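Long-range contact in AbyA5 (Verrucosispora maris, PDB 4YWF), which catalyses acetate elimination during spirotetronate biosynthesis, acting as a lyase on an esterase-like scaffold of the alpha/beta-hydrolase superfamily: residues Y187-D200 / F218-R232. The protein carries 4 engineered substitutions. Residues are numbered along the deposited sequence; the frame is centred on the assembly and turned at random.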
ATOM      1  N   TYR A 187     -13.428  -0.997   3.509  1.00 24.09           N
ATOM      2  CA  TYR A 187     -12.498  -1.990   4.002  1.00 27.53           C
ATOM      3  C   TYR A 187     -13.304  -2.885   4.980  1.00 27.87           C
ATOM      4  O   TYR A 187     -13.714  -2.461   5.992  1.00 28.69           O
ATOM      5  CB  TYR A 187     -11.331  -1.257   4.663  1.00 26.19           C
ATOM      6  CG  TYR A 187     -10.158  -2.055   5.204  1.00 26.14           C
ATOM      7  CD1 TYR A 187      -9.800  -3.329   4.733  1.00 27.87           C
ATOM      8  CD2 TYR A 187      -9.404  -1.507   6.200  1.00 25.00           C
ATOM      9  CE1 TYR A 187      -8.721  -4.030   5.315  1.00 27.91           C
ATOM     10  CE2 TYR A 187      -8.357  -2.179   6.749  1.00 26.55           C
ATOM     11  CZ  TYR A 187      -8.029  -3.410   6.338  1.00 27.86           C
ATOM     12  OH  TYR A 187      -6.931  -3.910   6.994  1.00 29.52           O
ATOM     13  N   ASP A 188     -13.576  -4.109   4.587  1.00 31.27           N
ATOM     14  CA  ASP A 188     -14.386  -4.973   5.361  1.00 33.94           C
ATOM     15  C   ASP A 188     -13.848  -6.385   5.149  1.00 39.90           C
ATOM     16  O   ASP A 188     -12.809  -6.569   4.499  1.00 31.24           O
ATOM     17  CB  ASP A 188     -15.853  -4.858   4.922  1.00 35.06           C
ATOM     18  CG  ASP A 188     -16.109  -5.249   3.432  1.00 36.85           C
ATOM     19  OD1 ASP A 188     -15.348  -6.061   2.809  1.00 37.98           O
ATOM     20  OD2 ASP A 188     -17.133  -4.749   2.874  1.00 33.31           O
ATOM     21  N   LEU A 189     -14.585  -7.365   5.681  1.00 41.79           N
ATOM     22  CA  LEU A 189     -14.142  -8.768   5.733  1.00 43.41           C
ATOM     23  C   LEU A 189     -13.972  -9.442   4.356  1.00 43.60           C
ATOM     24  O   LEU A 189     -13.467 -10.570   4.296  1.00 47.49           O
ATOM     25  CB  LEU A 189     -15.124  -9.580   6.609  1.00 35.95           C
ATOM     26  N   ASP A 190     -14.454  -8.793   3.285  1.00 39.57           N
ATOM     27  CA  ASP A 190     -14.394  -9.315   1.920  1.00 40.11           C
ATOM     28  C   ASP A 190     -13.379  -8.589   1.014  1.00 35.79           C
ATOM     29  O   ASP A 190     -13.192  -8.946  -0.155  1.00 36.60           O
ATOM     30  CB  ASP A 190     -15.774  -9.253   1.274  1.00 41.74           C
ATOM     31  CG  ASP A 190     -16.749 -10.278   1.873  1.00 49.00           C
ATOM     32  OD1 ASP A 190     -16.266 -11.272   2.448  1.00 49.27           O
ATOM     33  OD2 ASP A 190     -18.002 -10.080   1.788  1.00 51.43           O
ATOM     34  N   SER A 191     -12.684  -7.637   1.604  1.00 34.09           N
ATOM     35  CA  SER A 191     -11.714  -6.787   0.894  1.00 33.50           C
ATOM     36  C   SER A 191     -10.588  -7.561   0.227  1.00 33.21           C
ATOM     37  O   SER A 191     -10.050  -7.065  -0.725  1.00 27.82           O
ATOM     38  CB  SER A 191     -11.104  -5.777   1.869  1.00 31.29           C
ATOM     39  OG  SER A 191     -12.030  -4.745   2.185  1.00 29.25           O
ATOM     40  N   ALA A 192     -10.244  -8.766   0.722  1.00 31.58           N
ATOM     41  CA  ALA A 192      -9.218  -9.615   0.107  1.00 31.90           C
ATOM     42  C   ALA A 192      -9.492 -10.023  -1.363  1.00 31.23           C
ATOM     43  O   ALA A 192      -8.589 -10.470  -2.064  1.00 28.00           O
ATOM     44  CB  ALA A 192      -9.015 -10.854   0.935  1.00 33.79           C
ATOM     45  N   ALA A 193     -10.738  -9.878  -1.827  1.00 31.29           N
ATOM     46  CA  ALA A 193     -11.092 -10.144  -3.203  1.00 28.40           C
ATOM     47  C   ALA A 193     -10.458  -9.153  -4.216  1.00 30.10           C
ATOM     48  O   ALA A 193     -10.446  -9.397  -5.431  1.00 35.53           O
ATOM     49  CB  ALA A 193     -12.626 -10.147  -3.362  1.00 29.17           C
ATOM     50  N   LEU A 194      -9.905  -8.062  -3.715  1.00 27.84           N
ATOM     51  CA  LEU A 194      -9.489  -6.956  -4.556  1.00 29.10           C
ATOM     52  C   LEU A 194      -8.424  -7.383  -5.554  1.00 27.66           C
ATOM     53  O   LEU A 194      -8.448  -6.963  -6.704  1.00 26.46           O
ATOM     54  CB  LEU A 194      -9.005  -5.785  -3.690  1.00 31.02           C
ATOM     55  CG  LEU A 194      -8.265  -4.665  -4.438  1.00 34.40           C
ATOM     56  CD1 LEU A 194      -9.256  -3.952  -5.344  1.00 35.89           C
ATOM     57  CD2 LEU A 194      -7.616  -3.756  -3.418  1.00 37.25           C
ATOM     58  N   PHE A 195      -7.508  -8.250  -5.132  1.00 28.71           N
ATOM     59  CA  PHE A 195      -6.435  -8.614  -5.996  1.00 26.57           C
ATOM     60  C   PHE A 195      -7.030  -9.330  -7.201  1.00 27.36           C
ATOM     61  O   PHE A 195      -6.639  -9.045  -8.318  1.00 22.70           O
ATOM     62  CB  PHE A 195      -5.358  -9.496  -5.322  1.00 27.10           C
ATOM     63  CG  PHE A 195      -4.837  -8.947  -4.023  1.00 27.30           C
ATOM     64  CD1 PHE A 195      -3.816  -8.027  -3.999  1.00 28.10           C
ATOM     65  CD2 PHE A 195      -5.369  -9.378  -2.806  1.00 28.65           C
ATOM     66  CE1 PHE A 195      -3.372  -7.501  -2.791  1.00 28.08           C
ATOM     67  CE2 PHE A 195      -4.911  -8.867  -1.597  1.00 27.04           C
ATOM     68  CZ  PHE A 195      -3.910  -7.956  -1.592  1.00 27.74           C
ATOM     69  N   GLY A 196      -7.923 -10.300  -6.961  1.00 24.69           N
ATOM     70  CA  GLY A 196      -8.483 -11.077  -8.090  1.00 25.55           C
ATOM     71  C   GLY A 196      -9.195 -10.189  -9.103  1.00 24.54           C
ATOM     72  O   GLY A 196      -9.060 -10.351 -10.275  1.00 26.18           O
ATOM     73  N   VAL A 197      -9.914  -9.194  -8.602  1.00 30.61           N
ATOM     74  CA  VAL A 197     -10.623  -8.232  -9.430  1.00 30.57           C
ATOM     75  C   VAL A 197      -9.703  -7.337 -10.281  1.00 29.70           C
ATOM     76  O   VAL A 197     -10.080  -6.985 -11.393  1.00 27.86           O
ATOM     77  CB  VAL A 197     -11.572  -7.426  -8.562  1.00 36.67           C
ATOM     78  CG1 VAL A 197     -12.074  -6.183  -9.294  1.00 40.47           C
ATOM     79  CG2 VAL A 197     -12.716  -8.349  -8.108  1.00 36.15           C
ATOM     80  N   LEU A 198      -8.482  -7.072  -9.824  1.00 24.89           N
ATOM     81  CA  LEU A 198      -7.506  -6.364 -10.622  1.00 26.35           C
ATOM     82  C   LEU A 198      -6.981  -7.259 -11.703  1.00 23.97           C
ATOM     83  O   LEU A 198      -6.789  -6.836 -12.840  1.00 24.62           O
ATOM     84  CB  LEU A 198      -6.311  -5.882  -9.744  1.00 27.85           C
ATOM     85  CG  LEU A 198      -6.636  -4.828  -8.717  1.00 30.12           C
ATOM     86  CD1 LEU A 198      -5.430  -4.803  -7.757  1.00 31.99           C
ATOM     87  CD2 LEU A 198      -6.956  -3.459  -9.309  1.00 29.71           C
ATOM     88  N   LEU A 199      -6.739  -8.519 -11.354  1.00 24.00           N
ATOM     89  CA  LEU A 199      -6.248  -9.433 -12.351  1.00 24.59           C
ATOM     90  C   LEU A 199      -7.323  -9.653 -13.481  1.00 25.85           C
ATOM     91  O   LEU A 199      -6.969  -9.679 -14.655  1.00 22.07           O
ATOM     92  CB  LEU A 199      -5.902 -10.724 -11.673  1.00 27.07           C
ATOM     93  CG  LEU A 199      -4.675 -10.731 -10.750  1.00 27.76           C
ATOM     94  CD1 LEU A 199      -4.699 -12.059  -9.951  1.00 30.18           C
ATOM     95  CD2 LEU A 199      -3.408 -10.524 -11.555  1.00 28.25           C
ATOM     96  N   ASP A 200      -8.587  -9.813 -13.090  1.00 25.07           N
ATOM     97  CA  ASP A 200      -9.741  -9.893 -14.069  1.00 27.69           C
ATOM     98  C   ASP A 200      -9.731  -8.772 -15.072  1.00 27.54           C
ATOM     99  O   ASP A 200      -9.926  -9.006 -16.246  1.00 27.14           O
ATOM    100  CB  ASP A 200     -11.108  -9.899 -13.347  1.00 27.94           C
ATOM    101  CG  ASP A 200     -11.362 -11.179 -12.576  1.00 30.00           C
ATOM    102  OD1 ASP A 200     -10.653 -12.198 -12.797  1.00 27.78           O
ATOM    103  OD2 ASP A 200     -12.242 -11.167 -11.689  1.00 32.04           O
ATOM    104  N   PHE A 218      -0.877  -3.091   5.818  1.00 24.09           N
ATOM    105  CA  PHE A 218      -2.160  -3.776   5.955  1.00 24.61           C
ATOM    106  C   PHE A 218      -2.600  -4.563   4.734  1.00 24.23           C
ATOM    107  O   PHE A 218      -3.290  -5.550   4.882  1.00 23.27           O
ATOM    108  CB  PHE A 218      -3.286  -2.777   6.294  1.00 25.84           C
ATOM    109  CG  PHE A 218      -3.235  -2.318   7.708  1.00 24.93           C
ATOM    110  CD1 PHE A 218      -2.280  -1.405   8.111  1.00 26.56           C
ATOM    111  CD2 PHE A 218      -4.090  -2.881   8.647  1.00 25.19           C
ATOM    112  CE1 PHE A 218      -2.181  -1.033   9.436  1.00 27.27           C
ATOM    113  CE2 PHE A 218      -3.999  -2.532   9.963  1.00 24.15           C
ATOM    114  CZ  PHE A 218      -3.057  -1.586  10.360  1.00 27.89           C
ATOM    115  N   SER A 219      -2.181  -4.154   3.533  1.00 23.47           N
ATOM    116  CA  SER A 219      -2.606  -4.852   2.349  1.00 23.30           C
ATOM    117  C   SER A 219      -1.928  -6.231   2.332  1.00 21.68           C
ATOM    118  O   SER A 219      -2.376  -7.114   1.661  1.00 20.34           O
ATOM    119  CB  SER A 219      -2.329  -4.067   1.050  1.00 25.79           C
ATOM    120  OG  SER A 219      -0.946  -4.044   0.671  1.00 23.35           O
ATOM    121  N   GLY A 220      -0.826  -6.376   3.034  1.00 20.83           N
ATOM    122  CA  GLY A 220      -0.195  -7.637   3.139  1.00 22.22           C
ATOM    123  C   GLY A 220      -1.042  -8.666   3.880  1.00 21.52           C
ATOM    124  O   GLY A 220      -1.050  -9.851   3.530  1.00 22.00           O
ATOM    125  N   HIS A 221      -1.788  -8.207   4.860  1.00 22.88           N
ATOM    126  CA  HIS A 221      -2.741  -9.068   5.541  1.00 23.04           C
ATOM    127  C   HIS A 221      -3.839  -9.522   4.513  1.00 23.40           C
ATOM    128  O   HIS A 221      -4.301 -10.661   4.521  1.00 20.95           O
ATOM    129  CB  HIS A 221      -3.345  -8.301   6.696  1.00 25.32           C
ATOM    130  CG  HIS A 221      -4.548  -8.970   7.284  1.00 23.83           C
ATOM    131  ND1 HIS A 221      -5.819  -8.604   6.955  1.00 23.83           N
ATOM    132  CD2 HIS A 221      -4.659  -9.933   8.231  1.00 24.72           C
ATOM    133  CE1 HIS A 221      -6.674  -9.339   7.640  1.00 27.52           C
ATOM    134  NE2 HIS A 221      -5.990 -10.156   8.427  1.00 25.87           N
ATOM    135  N   LEU A 222      -4.227  -8.637   3.598  1.00 22.40           N
ATOM    136  CA  LEU A 222      -5.242  -8.982   2.636  1.00 22.82           C
ATOM    137  C   LEU A 222      -4.747 -10.004   1.651  1.00 24.62           C
ATOM    138  O   LEU A 222      -5.513 -10.956   1.251  1.00 26.86           O
ATOM    139  CB  LEU A 222      -5.711  -7.770   1.872  1.00 24.28           C
ATOM    140  CG  LEU A 222      -6.498  -6.696   2.665  1.00 27.51           C
ATOM    141  CD1 LEU A 222      -6.857  -5.573   1.681  1.00 27.28           C
ATOM    142  CD2 LEU A 222      -7.739  -7.321   3.348  1.00 25.97           C
ATOM    143  N   ALA A 223      -3.490  -9.828   1.233  1.00 21.85           N
ATOM    144  CA  ALA A 223      -2.892 -10.793   0.334  1.00 22.80           C
ATOM    145  C   ALA A 223      -2.831 -12.166   1.001  1.00 23.34           C
ATOM    146  O   ALA A 223      -3.134 -13.210   0.365  1.00 22.75           O
ATOM    147  CB  ALA A 223      -1.498 -10.330  -0.079  1.00 21.69           C
ATOM    148  N   LEU A 224      -2.360 -12.209   2.243  1.00 21.81           N
ATOM    149  CA  LEU A 224      -2.225 -13.492   2.914  1.00 22.96           C
ATOM    150  C   LEU A 224      -3.575 -14.189   3.163  1.00 24.10           C
ATOM    151  O   LEU A 224      -3.646 -15.452   3.142  1.00 25.05           O
ATOM    152  CB  LEU A 224      -1.511 -13.349   4.251  1.00 25.94           C
ATOM    153  CG  LEU A 224      -0.025 -13.029   4.271  1.00 26.09           C
ATOM    154  CD1 LEU A 224       0.339 -12.429   5.619  1.00 26.91           C
ATOM    155  CD2 LEU A 224       0.810 -14.275   3.928  1.00 24.98           C
ATOM    156  N   ARG A 225      -4.606 -13.394   3.370  1.00 24.99           N
ATOM    157  CA  ARG A 225      -5.975 -13.880   3.536  1.00 26.37           C
ATOM    158  C   ARG A 225      -6.488 -14.374   2.189  1.00 28.96           C
ATOM    159  O   ARG A 225      -7.161 -15.408   2.138  1.00 26.34           O
ATOM    160  CB  ARG A 225      -6.863 -12.728   4.095  1.00 30.22           C
ATOM    161  CG  ARG A 225      -8.359 -12.884   3.848  1.00 34.97           C
ATOM    162  CD  ARG A 225      -8.926 -13.884   4.847  1.00 38.86           C
ATOM    163  NE  ARG A 225      -8.751 -13.410   6.234  1.00 43.88           N
ATOM    164  CZ  ARG A 225      -8.609 -14.198   7.317  1.00 45.62           C
ATOM    165  NH1 ARG A 225      -8.576 -15.540   7.208  1.00 43.10           N
ATOM    166  NH2 ARG A 225      -8.466 -13.649   8.517  1.00 41.37           N
ATOM    167  N   ALA A 226      -6.107 -13.714   1.089  1.00 26.07           N
ATOM    168  CA  ALA A 226      -6.592 -14.124  -0.247  1.00 25.14           C
ATOM    169  C   ALA A 226      -5.931 -15.389  -0.732  1.00 27.75           C
ATOM    170  O   ALA A 226      -6.583 -16.205  -1.392  1.00 27.12           O
ATOM    171  CB  ALA A 226      -6.365 -13.054  -1.303  1.00 26.24           C
ATOM    172  N   ALA A 227      -4.622 -15.520  -0.453  1.00 25.64           N
ATOM    173  CA  ALA A 227      -3.790 -16.470  -1.139  1.00 25.07           C
ATOM    174  C   ALA A 227      -4.353 -17.891  -1.153  1.00 27.98           C
ATOM    175  O   ALA A 227      -4.293 -18.549  -2.199  1.00 26.84           O
ATOM    176  CB  ALA A 227      -2.389 -16.497  -0.516  1.00 26.62           C
ATOM    177  N   PRO A 228      -4.881 -18.366  -0.027  1.00 26.02           N
ATOM    178  CA  PRO A 228      -5.258 -19.807  -0.120  1.00 31.12           C
ATOM    179  C   PRO A 228      -6.414 -20.093  -1.097  1.00 34.46           C
ATOM    180  O   PRO A 228      -6.432 -21.166  -1.685  1.00 43.95           O
ATOM    181  CB  PRO A 228      -5.587 -20.190   1.328  1.00 29.77           C
ATOM    182  CG  PRO A 228      -4.856 -19.166   2.176  1.00 31.22           C
ATOM    183  CD  PRO A 228      -4.872 -17.888   1.369  1.00 28.31           C
ATOM    184  N   SER A 229      -7.293 -19.131  -1.333  1.00 36.82           N
ATOM    185  CA  SER A 229      -8.363 -19.223  -2.353  1.00 40.24           C
ATOM    186  C   SER A 229      -8.152 -18.439  -3.676  1.00 40.82           C
ATOM    187  O   SER A 229      -9.109 -18.158  -4.403  1.00 41.73           O
ATOM    188  CB  SER A 229      -9.649 -18.738  -1.704  1.00 41.74           C
ATOM    189  OG  SER A 229      -9.368 -17.667  -0.833  1.00 50.32           O
ATOM    190  N   GLU A 230      -6.912 -18.093  -3.995  1.00 33.18           N
ATOM    191  CA  GLU A 230      -6.645 -17.365  -5.191  1.00 33.79           C
ATOM    192  C   GLU A 230      -5.398 -17.927  -5.802  1.00 35.65           C
ATOM    193  O   GLU A 230      -4.271 -17.434  -5.497  1.00 37.65           O
ATOM    194  CB  GLU A 230      -6.508 -15.861  -4.910  1.00 35.46           C
ATOM    195  CG  GLU A 230      -6.183 -15.036  -6.136  1.00 35.06           C
ATOM    196  CD  GLU A 230      -7.052 -15.404  -7.346  1.00 33.34           C
ATOM    197  OE1 GLU A 230      -8.159 -14.884  -7.461  1.00 30.20           O
ATOM    198  OE2 GLU A 230      -6.646 -16.218  -8.148  1.00 28.66           O
ATOM    199  N   PRO A 231      -5.567 -18.985  -6.630  1.00 32.51           N
ATOM    200  CA  PRO A 231      -4.395 -19.637  -7.180  1.00 33.65           C
ATOM    201  C   PRO A 231      -3.595 -18.769  -8.149  1.00 31.29           C
ATOM    202  O   PRO A 231      -2.516 -19.151  -8.517  1.00 30.15           O
ATOM    203  CB  PRO A 231      -4.976 -20.879  -7.907  1.00 36.63           C
ATOM    204  CG  PRO A 231      -6.433 -20.565  -8.100  1.00 37.82           C
ATOM    205  CD  PRO A 231      -6.802 -19.769  -6.887  1.00 35.91           C
ATOM    206  N   ARG A 232      -4.076 -17.582  -8.508  1.00 28.80           N
ATOM    207  CA  ARG A 232      -3.300 -16.774  -9.400  1.00 30.59           C
ATOM    208  C   ARG A 232      -2.122 -16.084  -8.680  1.00 26.85           C
ATOM    209  O   ARG A 232      -1.089 -15.804  -9.292  1.00 27.16           O
ATOM    210  CB  ARG A 232      -4.180 -15.799 -10.164  1.00 31.60           C
ATOM    211  CG  ARG A 232      -5.158 -16.506 -11.103  1.00 35.54           C
ATOM    212  CD  ARG A 232      -6.521 -16.043 -10.673  1.00 39.36           C
ATOM    213  NE  ARG A 232      -7.012 -15.041 -11.519  1.00 34.49           N
ATOM    214  CZ  ARG A 232      -7.990 -14.173 -11.241  1.00 34.06           C
ATOM    215  NH1 ARG A 232      -8.570 -14.049 -10.075  1.00 33.72           N
ATOM    216  NH2 ARG A 232      -8.395 -13.409 -12.223  1.00 32.66           N
TER
HETATM  217  O   HOH W   1     -11.414 -12.565  -9.394  1.00 28.38           O
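Helix 194-201 and helix 218-226 of the alpha/beta-hydrolase fold meet through Phe-195, which packs as a knob into the hole formed by Ser-219, Leu-222, Ala-223 and Ala-226. The axes of segments 194-200 and 218-226 run at 81° to each other, 10.7 Å apart at their closest. With CG anti to its carbonyl carbon (chi1 -51°), Phe-195 sends the CE2-CZ end of its ring into this hole, CE2 lying 3.7 Å from Leu-222 CB; Ser-219 O sits at the ring edge, in plane. Ala-192 CB rests on helix 218-226, 3.6 Å from Arg-225 CG and also against Ala-226 CB; the Arg-225 guanidinium reaches Asp-288. Leu-222 points CD2 at the edge of the Tyr-187 ring (4.0 Å from CE1), between Tyr-187 and Ala-192. Tyr-187 OH, 3.4 Å from Phe-218 CD2 at that ring's edge, is buried without a polar partner in the model.

At the far end the contact becomes ionic. Arg-232 NH2 donates to Asp-200 OD1 (2.6 Å), from above a carboxylate plane turned 34° from the guanidinium, while NH1 bridges to Glu-230 OE1 (2.8 Å). A water links Asp-200 OD2 to Arg-232 NH1, Leu-199 CB covers one guanidinium face, and Gly-196, lacking a side chain, lets Arg-232 NH1 come 3.6 Å from its CA. An alanine in place of Arg-232 would probably leave Asp-200 and Glu-230 without the cation they share and remove the guanidinium lying over Leu-199 CB.

Phe-195 and Leu-199 also touch strand 143-148, and Ala-223 and Ala-226 strand 233-239, evidence of two neighbouring helices layered on the central sheet; helix 218-226 directly follows strand 207-215, a placement consistent with the helix after the nucleophile elbow in alpha/beta hydrolases.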